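Local coordinates for protein Pre-mRNA-splicing factor SAD1 (PDB 4MSX) that promotes assembly of newly made U4 snRNA into the U4/U6 snRNP and is required for pre-mRNA splicing, although it is a catalytically inactive relative of ubiquitin-specific proteases, at residues K293-I298 with L368-Q373; L342-I347 with Q395-F400; K437-T442 with E454-N459. One frame throughout, in Å; residues are numbered along the deposited sequence. Where two conformers were deposited one is given.

Interaction 1. Residues K293-I298 with L368-Q373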
ATOM      1  N   LYS A 293      -1.814  12.108 -12.491  1.00 29.46           N
ATOM      2  CA  LYS A 293      -3.085  12.729 -12.833  1.00 29.97           C
ATOM      3  C   LYS A 293      -3.227  12.899 -14.349  1.00 39.01           C
ATOM      4  O   LYS A 293      -2.415  13.550 -15.006  1.00 36.70           O
ATOM      5  CB  LYS A 293      -3.271  14.049 -12.096  1.00 36.01           C
ATOM      6  CG  LYS A 293      -4.576  14.771 -12.492  1.00 40.96           C
ATOM      7  CD  LYS A 293      -4.878  15.962 -11.586  1.00 44.32           C
ATOM      8  CE  LYS A 293      -5.516  15.518 -10.255  1.00 53.28           C
ATOM      9  NZ  LYS A 293      -5.768  16.659  -9.305  1.00 55.09           N
ATOM     10  N   GLY A 294      -4.197  12.196 -14.911  1.00 29.73           N
ATOM     11  CA  GLY A 294      -4.449  12.233 -16.339  1.00 28.20           C
ATOM     12  C   GLY A 294      -5.506  13.266 -16.634  1.00 30.62           C
ATOM     13  O   GLY A 294      -6.092  13.857 -15.710  1.00 33.08           O
ATOM     14  N   LYS A 295      -5.805  13.491 -17.920  1.00 30.34           N
ATOM     15  CA  LYS A 295      -6.912  14.373 -18.260  1.00 32.72           C
ATOM     16  C   LYS A 295      -7.594  13.800 -19.484  1.00 34.55           C
ATOM     17  O   LYS A 295      -6.924  13.325 -20.415  1.00 32.21           O
ATOM     18  CB  LYS A 295      -6.425  15.797 -18.589  1.00 36.13           C
ATOM     19  CG  LYS A 295      -5.785  16.508 -17.440  1.00 38.27           C
ATOM     20  CD  LYS A 295      -5.439  17.965 -17.798  1.00 55.61           C
ATOM     21  CE  LYS A 295      -4.666  18.641 -16.643  1.00 55.08           C
ATOM     22  NZ  LYS A 295      -4.348  20.060 -16.945  1.00 60.98           N
ATOM     23  N   VAL A 296      -8.927  13.799 -19.452  1.00 32.10           N
ATOM     24  CA  VAL A 296      -9.726  13.405 -20.608  0.53 34.88           C
ATOM     25  C   VAL A 296     -10.431  14.651 -21.108  1.00 38.03           C
ATOM     26  O   VAL A 296     -10.940  15.451 -20.312  1.00 32.74           O
ATOM     27  CB  VAL A 296     -10.840  12.375 -20.262  0.53 36.06           C
ATOM     28  CG1 VAL A 296     -11.585  11.965 -21.529  0.53 37.91           C
ATOM     29  CG2 VAL A 296     -10.281  11.169 -19.576  0.53 36.59           C
ATOM     30  N   LYS A 297     -10.459  14.832 -22.424  1.00 34.40           N
ATOM     31  CA  LYS A 297     -11.211  15.936 -22.991  1.00 32.99           C
ATOM     32  C   LYS A 297     -12.394  15.352 -23.728  1.00 33.64           C
ATOM     33  O   LYS A 297     -12.245  14.409 -24.511  1.00 34.19           O
ATOM     34  CB  LYS A 297     -10.288  16.718 -23.948  1.00 37.22           C
ATOM     35  CG  LYS A 297     -11.001  17.686 -24.901  1.00 45.89           C
ATOM     36  CD  LYS A 297      -9.971  18.317 -25.876  1.00 54.10           C
ATOM     37  CE  LYS A 297     -10.606  19.414 -26.723  1.00 62.86           C
ATOM     38  NZ  LYS A 297      -9.701  19.891 -27.813  1.00 72.97           N
ATOM     39  N   ILE A 298     -13.574  15.898 -23.497  1.00 30.05           N
ATOM     40  CA  ILE A 298     -14.749  15.446 -24.220  1.00 35.76           C
ATOM     41  C   ILE A 298     -15.272  16.626 -25.024  1.00 35.00           C
ATOM     42  O   ILE A 298     -15.487  17.706 -24.447  1.00 41.30           O
ATOM     43  CB  ILE A 298     -15.873  14.973 -23.236  1.00 42.90           C
ATOM     44  CG1 ILE A 298     -15.354  13.862 -22.327  1.00 45.60           C
ATOM     45  CG2 ILE A 298     -17.094  14.535 -24.018  1.00 44.29           C
ATOM     46  CD1 ILE A 298     -14.895  14.362 -20.988  1.00 52.38           C
ATOM     47  N   LEU A 368      -7.606  11.429 -24.563  1.00 32.18           N
ATOM     48  CA  LEU A 368      -6.722  11.579 -23.392  1.00 33.38           C
ATOM     49  C   LEU A 368      -5.751  12.705 -23.677  1.00 37.68           C
ATOM     50  O   LEU A 368      -4.827  12.519 -24.446  1.00 43.03           O
ATOM     51  CB  LEU A 368      -5.980  10.262 -23.106  1.00 31.01           C
ATOM     52  CG  LEU A 368      -6.973   9.206 -22.621  1.00 40.06           C
ATOM     53  CD1 LEU A 368      -6.346   7.824 -22.571  1.00 38.74           C
ATOM     54  CD2 LEU A 368      -7.549   9.622 -21.255  1.00 45.89           C
ATOM     55  N   THR A 369      -5.970  13.890 -23.121  1.00 31.21           N
ATOM     56  CA  THR A 369      -5.074  15.004 -23.454  1.00 39.01           C
ATOM     57  C   THR A 369      -3.918  15.166 -22.465  1.00 46.12           C
ATOM     58  O   THR A 369      -3.014  15.951 -22.712  1.00 34.80           O
ATOM     59  CB  THR A 369      -5.804  16.320 -23.485  1.00 40.09           C
ATOM     60  OG1 THR A 369      -6.528  16.474 -22.246  1.00 41.53           O
ATOM     61  CG2 THR A 369      -6.777  16.365 -24.676  1.00 40.58           C
ATOM     62  N   ARG A 370      -3.956  14.494 -21.316  1.00 36.24           N
ATOM     63  CA  ARG A 370      -2.728  14.385 -20.519  1.00 34.75           C
ATOM     64  C   ARG A 370      -2.523  12.937 -20.162  1.00 39.59           C
ATOM     65  O   ARG A 370      -3.370  12.298 -19.507  1.00 36.11           O
ATOM     66  CB  ARG A 370      -2.734  15.264 -19.272  1.00 36.22           C
ATOM     67  CG  ARG A 370      -1.351  15.192 -18.486  1.00 34.18           C
ATOM     68  CD  ARG A 370      -1.341  16.108 -17.270  1.00 39.98           C
ATOM     69  NE  ARG A 370       0.047  16.355 -16.865  1.00 40.19           N
ATOM     70  CZ  ARG A 370       0.720  15.665 -15.957  1.00 49.10           C
ATOM     71  NH1 ARG A 370       0.117  14.686 -15.264  1.00 35.98           N
ATOM     72  NH2 ARG A 370       2.002  15.986 -15.715  1.00 37.22           N
ATOM     73  N   LEU A 371      -1.418  12.402 -20.625  1.00 31.19           N
ATOM     74  CA  LEU A 371      -1.088  11.020 -20.362  1.00 32.33           C
ATOM     75  C   LEU A 371      -0.020  11.034 -19.274  1.00 43.44           C
ATOM     76  O   LEU A 371       1.070  11.527 -19.487  1.00 34.97           O
ATOM     77  CB  LEU A 371      -0.598  10.321 -21.629  1.00 37.30           C
ATOM     78  CG  LEU A 371      -1.724   9.911 -22.590  1.00 40.82           C
ATOM     79  CD1 LEU A 371      -1.164   9.429 -23.903  1.00 42.47           C
ATOM     80  CD2 LEU A 371      -2.576   8.835 -21.965  1.00 35.20           C
ATOM     81  N   PRO A 372      -0.362  10.544 -18.072  1.00 34.19           N
ATOM     82  CA  PRO A 372       0.566  10.628 -16.938  1.00 29.08           C
ATOM     83  C   PRO A 372       1.659   9.587 -17.003  1.00 32.93           C
ATOM     84  O   PRO A 372       1.501   8.603 -17.710  1.00 30.42           O
ATOM     85  CB  PRO A 372      -0.353  10.359 -15.697  1.00 32.33           C
ATOM     86  CG  PRO A 372      -1.483   9.520 -16.227  1.00 35.11           C
ATOM     87  CD  PRO A 372      -1.678   9.961 -17.714  1.00 31.98           C
ATOM     88  N   GLN A 373       2.742   9.770 -16.235  1.00 29.84           N
ATOM     89  CA  GLN A 373       3.743   8.725 -16.106  1.00 24.24           C
ATOM     90  C   GLN A 373       3.068   7.413 -15.598  1.00 31.43           C
ATOM     91  O   GLN A 373       3.447   6.309 -16.013  1.00 29.34           O
ATOM     92  CB  GLN A 373       4.825   9.141 -15.075  1.00 27.80           C
ATOM     93  CG  GLN A 373       5.893   8.110 -14.939  1.00 36.64           C
ATOM     94  CD  GLN A 373       6.818   8.112 -16.191  1.00 56.91           C
ATOM     95  OE1 GLN A 373       6.686   8.981 -17.086  1.00 45.96           O
ATOM     96  NE2 GLN A 373       7.719   7.133 -16.275  1.00 55.78           N
TER

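Interaction 2. Residues L342-I347 with Q395-F400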
ATOM      1  N   LEU A 342     -17.718 -17.755 -23.113  1.00 47.06           N
ATOM      2  CA  LEU A 342     -17.832 -16.625 -22.167  1.00 53.37           C
ATOM      3  C   LEU A 342     -17.438 -15.284 -22.838  1.00 44.31           C
ATOM      4  O   LEU A 342     -16.651 -15.262 -23.759  1.00 41.33           O
ATOM      5  CB  LEU A 342     -16.939 -16.884 -20.930  1.00 45.32           C
ATOM      6  CG  LEU A 342     -17.223 -18.157 -20.109  1.00 59.07           C
ATOM      7  CD1 LEU A 342     -16.256 -18.257 -18.909  1.00 62.20           C
ATOM      8  CD2 LEU A 342     -18.677 -18.218 -19.617  1.00 59.53           C
ATOM      9  N   PRO A 343     -17.991 -14.161 -22.374  1.00 38.05           N
ATOM     10  CA  PRO A 343     -17.637 -12.941 -23.094  1.00 40.50           C
ATOM     11  C   PRO A 343     -16.177 -12.548 -22.854  1.00 39.20           C
ATOM     12  O   PRO A 343     -15.630 -12.776 -21.762  1.00 37.42           O
ATOM     13  CB  PRO A 343     -18.603 -11.894 -22.523  1.00 42.77           C
ATOM     14  CG  PRO A 343     -19.275 -12.509 -21.387  1.00 47.49           C
ATOM     15  CD  PRO A 343     -19.136 -13.983 -21.466  1.00 44.27           C
ATOM     16  N   GLN A 344     -15.545 -11.991 -23.876  1.00 29.81           N
ATOM     17  CA  GLN A 344     -14.139 -11.579 -23.791  1.00 35.90           C
ATOM     18  C   GLN A 344     -14.016 -10.252 -24.492  1.00 44.43           C
ATOM     19  O   GLN A 344     -14.799  -9.940 -25.414  1.00 39.43           O
ATOM     20  CB  GLN A 344     -13.196 -12.542 -24.505  1.00 43.94           C
ATOM     21  CG  GLN A 344     -13.153 -13.930 -23.969  1.00 43.97           C
ATOM     22  CD  GLN A 344     -12.605 -14.947 -25.002  1.00 50.36           C
ATOM     23  OE1 GLN A 344     -13.207 -15.999 -25.207  1.00 58.38           O
ATOM     24  NE2 GLN A 344     -11.478 -14.637 -25.631  1.00 41.06           N
ATOM     25  N   ILE A 345     -13.025  -9.482 -24.082  1.00 29.71           N
ATOM     26  CA  ILE A 345     -12.730  -8.234 -24.759  1.00 30.08           C
ATOM     27  C   ILE A 345     -11.283  -7.851 -24.533  1.00 34.83           C
ATOM     28  O   ILE A 345     -10.744  -8.063 -23.435  1.00 33.33           O
ATOM     29  CB  ILE A 345     -13.655  -7.096 -24.282  1.00 33.61           C
ATOM     30  CG1 ILE A 345     -13.522  -5.930 -25.269  1.00 37.26           C
ATOM     31  CG2 ILE A 345     -13.303  -6.629 -22.820  1.00 32.98           C
ATOM     32  CD1 ILE A 345     -14.565  -4.897 -25.150  1.00 42.16           C
ATOM     33  N   ASN A 346     -10.618  -7.291 -25.540  1.00 30.83           N
ATOM     34  CA  ASN A 346      -9.224  -6.910 -25.348  1.00 30.15           C
ATOM     35  C   ASN A 346      -9.180  -5.512 -24.754  1.00 30.33           C
ATOM     36  O   ASN A 346     -10.029  -4.652 -25.072  1.00 30.48           O
ATOM     37  CB  ASN A 346      -8.447  -6.894 -26.669  1.00 35.56           C
ATOM     38  CG  ASN A 346      -6.916  -6.910 -26.440  1.00 38.52           C
ATOM     39  OD1 ASN A 346      -6.286  -5.865 -26.209  1.00 35.85           O
ATOM     40  ND2 ASN A 346      -6.322  -8.109 -26.470  1.00 41.24           N
ATOM     41  N   ILE A 347      -8.195  -5.264 -23.904  1.00 30.14           N
ATOM     42  CA  ILE A 347      -8.035  -3.930 -23.348  1.00 31.05           C
ATOM     43  C   ILE A 347      -7.908  -2.862 -24.435  1.00 39.36           C
ATOM     44  O   ILE A 347      -8.357  -1.753 -24.241  1.00 30.33           O
ATOM     45  CB  ILE A 347      -6.810  -3.858 -22.349  1.00 28.79           C
ATOM     46  CG1 ILE A 347      -6.859  -2.540 -21.534  1.00 31.43           C
ATOM     47  CG2 ILE A 347      -5.475  -4.000 -23.082  1.00 30.78           C
ATOM     48  CD1 ILE A 347      -5.966  -2.595 -20.263  1.00 35.87           C
ATOM     49  N   GLN A 395     -18.475 -10.148 -15.314  1.00 31.67           N
ATOM     50  CA  GLN A 395     -17.313 -11.042 -15.358  1.00 27.83           C
ATOM     51  C   GLN A 395     -16.691 -11.218 -16.748  1.00 34.37           C
ATOM     52  O   GLN A 395     -16.024 -12.224 -17.007  1.00 31.81           O
ATOM     53  CB  GLN A 395     -17.647 -12.400 -14.752  1.00 29.95           C
ATOM     54  CG  GLN A 395     -18.156 -12.281 -13.325  1.00 33.45           C
ATOM     55  CD  GLN A 395     -18.304 -13.655 -12.681  1.00 38.70           C
ATOM     56  OE1 GLN A 395     -17.359 -14.438 -12.694  1.00 37.68           O
ATOM     57  NE2 GLN A 395     -19.515 -13.974 -12.186  1.00 39.20           N
ATOM     58  N   THR A 396     -16.854 -10.208 -17.605  1.00 28.78           N
ATOM     59  CA  THR A 396     -16.239 -10.224 -18.936  1.00 30.87           C
ATOM     60  C   THR A 396     -14.745 -10.443 -18.781  1.00 38.70           C
ATOM     61  O   THR A 396     -14.078  -9.803 -17.937  1.00 31.89           O
ATOM     62  CB  THR A 396     -16.514  -8.908 -19.714  1.00 35.11           C
ATOM     63  OG1 THR A 396     -17.929  -8.689 -19.817  1.00 30.90           O
ATOM     64  CG2 THR A 396     -15.908  -8.940 -21.086  1.00 35.93           C
ATOM     65  N   LEU A 397     -14.198 -11.349 -19.586  1.00 28.16           N
ATOM     66  CA  LEU A 397     -12.775 -11.620 -19.544  1.00 29.90           C
ATOM     67  C   LEU A 397     -11.992 -10.544 -20.270  1.00 36.54           C
ATOM     68  O   LEU A 397     -12.051 -10.422 -21.505  1.00 34.56           O
ATOM     69  CB  LEU A 397     -12.468 -13.002 -20.102  1.00 33.60           C
ATOM     70  CG  LEU A 397     -10.976 -13.366 -20.115  1.00 35.96           C
ATOM     71  CD1 LEU A 397     -10.440 -13.325 -18.707  1.00 35.42           C
ATOM     72  CD2 LEU A 397     -10.847 -14.777 -20.715  1.00 40.66           C
ATOM     73  N   VAL A 398     -11.246  -9.749 -19.500  1.00 32.16           N
ATOM     74  CA  VAL A 398     -10.447  -8.675 -20.082  1.00 27.74           C
ATOM     75  C   VAL A 398      -9.037  -9.166 -20.427  1.00 33.11           C
ATOM     76  O   VAL A 398      -8.236  -9.570 -19.546  1.00 31.82           O
ATOM     77  CB  VAL A 398     -10.331  -7.406 -19.117  1.00 29.46           C
ATOM     78  CG1 VAL A 398      -9.451  -6.348 -19.764  1.00 32.53           C
ATOM     79  CG2 VAL A 398     -11.684  -6.832 -18.813  1.00 32.35           C
ATOM     80  N   GLU A 399      -8.736  -9.134 -21.720  1.00 28.83           N
ATOM     81  CA  GLU A 399      -7.454  -9.612 -22.227  1.00 35.41           C
ATOM     82  C   GLU A 399      -6.426  -8.495 -22.358  1.00 30.76           C
ATOM     83  O   GLU A 399      -6.717  -7.445 -22.914  1.00 35.31           O
ATOM     84  CB  GLU A 399      -7.692 -10.325 -23.573  1.00 36.59           C
ATOM     85  CG  GLU A 399      -8.585 -11.548 -23.263  1.00 42.31           C
ATOM     86  CD  GLU A 399      -9.231 -12.210 -24.448  1.00 51.43           C
ATOM     87  OE1 GLU A 399      -9.930 -13.225 -24.192  1.00 56.83           O
ATOM     88  OE2 GLU A 399      -9.064 -11.739 -25.595  1.00 47.83           O
ATOM     89  N   PHE A 400      -5.220  -8.736 -21.859  1.00 27.37           N
ATOM     90  CA  PHE A 400      -4.175  -7.739 -21.936  1.00 31.07           C
ATOM     91  C   PHE A 400      -2.839  -8.476 -21.869  1.00 29.99           C
ATOM     92  O   PHE A 400      -2.772  -9.600 -21.371  1.00 37.40           O
ATOM     93  CB  PHE A 400      -4.287  -6.728 -20.779  1.00 31.24           C
ATOM     94  CG  PHE A 400      -4.246  -7.384 -19.397  1.00 28.25           C
ATOM     95  CD1 PHE A 400      -3.039  -7.656 -18.806  1.00 30.30           C
ATOM     96  CD2 PHE A 400      -5.422  -7.722 -18.740  1.00 32.32           C
ATOM     97  CE1 PHE A 400      -2.981  -8.242 -17.499  1.00 29.47           C
ATOM     98  CE2 PHE A 400      -5.406  -8.325 -17.455  1.00 29.16           C
ATOM     99  CZ  PHE A 400      -4.147  -8.581 -16.845  1.00 28.84           C
TER
HETATM  100  O   HOH W   1     -16.244 -14.106 -19.103  1.00 47.99           O

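Interaction 3. Residues K437-T442 with E454-N459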
ATOM      1  N   LYS A 437     -18.797 -12.403  -1.069  1.00 41.42           N
ATOM      2  CA  LYS A 437     -17.839 -11.482  -0.458  1.00 38.80           C
ATOM      3  C   LYS A 437     -16.602 -11.291  -1.357  1.00 37.47           C
ATOM      4  O   LYS A 437     -16.059 -12.249  -1.916  1.00 36.71           O
ATOM      5  CB  LYS A 437     -17.353 -11.973   0.895  1.00 44.97           C
ATOM      6  CG  LYS A 437     -16.761 -10.821   1.705  1.00 70.56           C
ATOM      7  CD  LYS A 437     -15.751 -11.243   2.762  1.00 90.06           C
ATOM      8  CE  LYS A 437     -14.982 -10.023   3.258  1.00 85.49           C
ATOM      9  NZ  LYS A 437     -15.928  -8.948   3.715  1.00 66.64           N
ATOM     10  N   SER A 438     -16.163 -10.047  -1.474  1.00 33.76           N
ATOM     11  CA  SER A 438     -14.957  -9.737  -2.306  1.00 32.60           C
ATOM     12  C   SER A 438     -13.665  -9.943  -1.517  1.00 37.68           C
ATOM     13  O   SER A 438     -13.584  -9.550  -0.342  1.00 37.69           O
ATOM     14  CB  SER A 438     -15.030  -8.280  -2.726  1.00 36.57           C
ATOM     15  OG  SER A 438     -16.115  -8.041  -3.636  1.00 31.44           O
ATOM     16  N   HIS A 439     -12.647 -10.519  -2.154  1.00 35.16           N
ATOM     17  CA  HIS A 439     -11.304 -10.591  -1.599  1.00 33.13           C
ATOM     18  C   HIS A 439     -10.383  -9.989  -2.681  1.00 34.37           C
ATOM     19  O   HIS A 439     -10.633 -10.169  -3.889  1.00 32.11           O
ATOM     20  CB  HIS A 439     -10.943 -12.043  -1.310  1.00 33.76           C
ATOM     21  CG  HIS A 439      -9.507 -12.280  -0.924  1.00 41.20           C
ATOM     22  ND1 HIS A 439      -8.842 -11.537   0.043  1.00 43.99           N
ATOM     23  CD2 HIS A 439      -8.614 -13.204  -1.368  1.00 37.18           C
ATOM     24  CE1 HIS A 439      -7.598 -11.980   0.154  1.00 44.06           C
ATOM     25  NE2 HIS A 439      -7.435 -12.992  -0.687  1.00 41.69           N
ATOM     26  N   TRP A 440      -9.327  -9.304  -2.258  1.00 27.95           N
ATOM     27  CA  TRP A 440      -8.493  -8.529  -3.217  1.00 28.10           C
ATOM     28  C   TRP A 440      -7.067  -9.026  -3.109  1.00 32.01           C
ATOM     29  O   TRP A 440      -6.528  -9.178  -1.999  1.00 29.84           O
ATOM     30  CB  TRP A 440      -8.572  -7.020  -2.859  1.00 27.25           C
ATOM     31  CG  TRP A 440      -9.991  -6.499  -2.892  1.00 26.81           C
ATOM     32  CD1 TRP A 440     -10.835  -6.221  -1.825  1.00 24.51           C
ATOM     33  CD2 TRP A 440     -10.724  -6.207  -4.083  1.00 22.07           C
ATOM     34  NE1 TRP A 440     -12.050  -5.774  -2.317  1.00 26.47           N
ATOM     35  CE2 TRP A 440     -12.009  -5.786  -3.699  1.00 25.06           C
ATOM     36  CE3 TRP A 440     -10.398  -6.285  -5.450  1.00 24.49           C
ATOM     37  CZ2 TRP A 440     -12.982  -5.419  -4.624  1.00 28.30           C
ATOM     38  CZ3 TRP A 440     -11.347  -5.909  -6.381  1.00 27.64           C
ATOM     39  CH2 TRP A 440     -12.644  -5.486  -5.967  1.00 28.81           C
ATOM     40  N   ILE A 441      -6.440  -9.275  -4.249  1.00 25.16           N
ATOM     41  CA  ILE A 441      -5.032  -9.661  -4.198  0.51 30.44           C
ATOM     42  C   ILE A 441      -4.264  -8.809  -5.195  1.00 25.58           C
ATOM     43  O   ILE A 441      -4.834  -8.213  -6.109  1.00 29.49           O
ATOM     44  CB  ILE A 441      -4.837 -11.144  -4.487  0.51 32.20           C
ATOM     45  CG1 ILE A 441      -5.229 -11.435  -5.927  0.51 28.59           C
ATOM     46  CG2 ILE A 441      -5.695 -12.024  -3.501  0.51 36.04           C
ATOM     47  CD1 ILE A 441      -5.018 -12.887  -6.314  0.51 38.01           C
ATOM     48  N   THR A 442      -2.961  -8.696  -4.966  1.00 22.10           N
ATOM     49  CA  THR A 442      -2.185  -7.667  -5.693  1.00 24.67           C
ATOM     50  C   THR A 442      -1.025  -8.351  -6.362  1.00 29.61           C
ATOM     51  O   THR A 442      -0.294  -9.095  -5.715  1.00 31.82           O
ATOM     52  CB  THR A 442      -1.661  -6.591  -4.703  1.00 34.13           C
ATOM     53  OG1 THR A 442      -2.777  -6.107  -3.953  1.00 36.50           O
ATOM     54  CG2 THR A 442      -0.955  -5.384  -5.430  1.00 24.90           C
ATOM     55  N   GLU A 454       2.770 -12.206  -6.873  1.00 29.63           N
ATOM     56  CA  GLU A 454       1.393 -12.069  -6.423  1.00 32.45           C
ATOM     57  C   GLU A 454       1.340 -12.117  -4.899  1.00 36.56           C
ATOM     58  O   GLU A 454       1.763 -13.083  -4.282  1.00 38.13           O
ATOM     59  CB  GLU A 454       0.537 -13.202  -6.985  1.00 33.04           C
ATOM     60  CG  GLU A 454      -0.885 -13.247  -6.421  1.00 32.76           C
ATOM     61  CD  GLU A 454      -1.708 -14.399  -7.058  1.00 44.83           C
ATOM     62  OE1 GLU A 454      -1.970 -14.343  -8.273  1.00 40.89           O
ATOM     63  OE2 GLU A 454      -2.051 -15.356  -6.340  1.00 48.71           O
ATOM     64  N   ILE A 455       0.773 -11.091  -4.301  1.00 30.36           N
ATOM     65  CA  ILE A 455       0.719 -11.009  -2.837  1.00 26.57           C
ATOM     66  C   ILE A 455      -0.727 -11.238  -2.428  1.00 34.25           C
ATOM     67  O   ILE A 455      -1.599 -10.436  -2.735  1.00 32.77           O
ATOM     68  CB  ILE A 455       1.253  -9.668  -2.387  1.00 30.60           C
ATOM     69  CG1 ILE A 455       2.685  -9.551  -2.928  1.00 31.98           C
ATOM     70  CG2 ILE A 455       1.177  -9.560  -0.853  1.00 29.35           C
ATOM     71  CD1 ILE A 455       3.250  -8.176  -3.043  1.00 37.64           C
ATOM     72  N   ASP A 456      -0.971 -12.344  -1.745  1.00 32.57           N
ATOM     73  CA  ASP A 456      -2.345 -12.709  -1.308  1.00 35.45           C
ATOM     74  C   ASP A 456      -2.265 -12.928   0.215  1.00 38.16           C
ATOM     75  O   ASP A 456      -1.731 -13.929   0.680  1.00 38.50           O
ATOM     76  CB  ASP A 456      -2.799 -13.973  -2.084  1.00 34.65           C
ATOM     77  CG  ASP A 456      -4.162 -14.516  -1.622  1.00 47.05           C
ATOM     78  OD1 ASP A 456      -4.815 -13.912  -0.727  1.00 40.45           O
ATOM     79  OD2 ASP A 456      -4.581 -15.549  -2.198  1.00 45.76           O
ATOM     80  N   GLY A 457      -2.694 -11.958   1.010  1.00 36.06           N
ATOM     81  CA  GLY A 457      -2.469 -12.075   2.468  1.00 38.48           C
ATOM     82  C   GLY A 457      -0.972 -12.043   2.731  1.00 41.08           C
ATOM     83  O   GLY A 457      -0.277 -11.181   2.188  1.00 36.91           O
ATOM     84  N   ILE A 458      -0.427 -12.949   3.539  1.00 36.99           N
ATOM     85  CA  ILE A 458       1.023 -12.938   3.750  1.00 38.37           C
ATOM     86  C   ILE A 458       1.780 -13.785   2.731  1.00 40.72           C
ATOM     87  O   ILE A 458       3.008 -13.769   2.737  1.00 43.12           O
ATOM     88  CB  ILE A 458       1.441 -13.413   5.174  1.00 45.28           C
ATOM     89  CG1 ILE A 458       1.022 -14.862   5.418  1.00 52.27           C
ATOM     90  CG2 ILE A 458       0.796 -12.574   6.215  1.00 43.36           C
ATOM     91  CD1 ILE A 458       1.807 -15.505   6.559  1.00 54.95           C
ATOM     92  N   ASN A 459       1.055 -14.497   1.861  1.00 42.10           N
ATOM     93  CA  ASN A 459       1.686 -15.350   0.833  1.00 50.15           C
ATOM     94  C   ASN A 459       2.115 -14.616  -0.418  1.00 43.55           C
ATOM     95  O   ASN A 459       1.359 -13.809  -0.949  1.00 39.99           O
ATOM     96  CB  ASN A 459       0.727 -16.440   0.380  1.00 47.34           C
ATOM     97  CG  ASN A 459       0.375 -17.375   1.488  1.00 63.59           C
ATOM     98  OD1 ASN A 459       1.254 -17.771   2.273  1.00 66.19           O
ATOM     99  ND2 ASN A 459      -0.917 -17.718   1.596  1.00 62.07           N
TER
HETATM  100  O   HOH W   2      -4.864 -10.213  -0.044  1.00 36.28           O

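Interaction 1. Residues K293-I298 with L368-Q373
With CG anti to the backbone N (chi1 -176°) and the chain extended as far as NE, Arg370 carries its guanidinium along the neighbouring strand to the carbonyl of Lys293. There NH1 of Arg370 donates to Lys293 O over 2.8 Å. The oxygen lies in the guanidinium plane and the donor in the carbonyl plane, which restrains the turn of the flat group. NH2 serves His290 O, so arginine, with its several N-H groups, suits a place where it meets one carbonyl in helix 282-292 and another just beyond it.

Behind this reach lies a classic beta bulge between antiparallel strands 294-299 and 365-370, in the three-stranded sheet that strand 315-320 completes within the USP-like domain. Two residues, Thr369 and Arg370, stand across from the single Lys295. Lys295 N gives a bond of 3.1 Å to Arg370 O, while Lys295 O receives two weak bonds, from Thr369 N and Arg370 N.

Gly294 fits a close spot: its CA is 3.3 Å from Arg370 O, and a CB there would crowd Pro372 CD. On the buried face, in one of its two conformers, Val296 brings CG2 to 3.6 Å from Leu368 CD2, and branched apolar residues suit this place because Phe320 and Phe354 also pack on both. The other face is more open and carries long polar chains. Lys295 lays CB and CG beside Arg370 CB before the rest of its chain turns off. Nearby, the Thr369 methyl CG2 meets Lys297 CB at 3.6 Å, the side chains crossing at about a right angle.

Interaction 2. Residues L342-I347 with Q395-F400
The amide of Gln344 and the carboxylate of Glu399 cross at a slant, their planes 53° apart. NE2 of Gln344 comes to the syn lone pair of Glu399 OE1, and OE1 itself sits 29° out of the amide plane; at 2.5 Å the modelled bond between NE2 and OE1 is doubtfully short. Glu399 keeps CG beside its backbone N (chi1 -63°) and runs extended from there, which carries the carboxylate across to Gln344. Both residues belong to a two-stranded parallel sheet, strands 344-346 and 397-399, and Leu397 lies on their face beside the Gln344 chain. Replacing Glu399 by alanine takes away the carboxylate and would probably leave the Gln344 amide without this mate and less fixed in its rotation.

The Asn346 amide, nearly perpendicular to the Glu399 carboxylate, instead caps helix 347-350, its OD1 accepting from Thr348 N.

Ile345 bonds to two residues of the other strand, as parallel pairing requires: Ile345 N to Leu397 O at 2.9 Å, and Glu399 N to Ile345 O at 2.8 Å. On the apolar side Ile345 CG2 meets the Thr396 methyl CG2 at 3.9 Å, and Ile347 CG2 rests 3.8 Å from Phe400 CB, where an isoleucine suits the surrounding Phe377, Phe379 and Trp478. At the opposite end a water donates to both Pro343 O, 3.0 Å away, and Gln395 O.

Interaction 3. Residues K437-T442 with E454-N459
Strands 438-442 and 454-456 run antiparallel at 148°, Thr442 and Ile455 forming a hydrogen-bonded pair (Ile455 N to Thr442 O 2.7 Å, Thr442 N to Ile455 O 3.1 Å). Toward His439 the backbones part, and a water bridges Trp440 O and Gly457 N. CG of His439 is anti to the backbone N (chi1 171°), which points the ring across at Asp456. His439 NE2 donates to Asp456 OD1 at 2.8 Å, the oxygen in the ring plane, the nitrogen above the carboxylate plane.

This is the hairpin 438-446/451-456 of the USP fold, and the pair probably corresponds to the triad histidine and aspartate of active relatives. ND1 bonds to Asp193, probably the counterpart of their cysteine; histidine suits the place because each ring nitrogen can meet a carboxylate.

Asp456 also starts a type II' turn to Asn459, where the positive phi of Gly457 (65°) favours glycine. In one of its two conformers Ile441 sets CG2 over the same face of the Asp456 carboxylate that His439 approaches, 3.5 Å from OD1, and CD1 against Glu454 CD. Small and branched carbons at Thr442 and Ile455 suit packing against Leu200 of helix 189-203. Buried Glu454 has salt bridges to Arg463 and Lys471.

All three contacts lie in the USP-like domain, apart from the zinc site of Cys94, Cys97, His113 and His119. Interactions 1 and 2 alternate along the chain, their nearest atoms about 10 Å apart and centres 24 Å apart; strand 374-379 follows directly on 368-373 and its phenylalanines pack on Ile347. Interaction 3 comes later, its centre 21 Å from that of interaction 2 and 30 Å from that of interaction 1. It belongs to the large mixed sheet. Both other contacts touch that sheet, interaction 1 through the residues that follow strand 365-370 and interaction 2 through Ile347, Val398 and Phe400, while interaction 3 probably lies where active relatives have their catalytic centre.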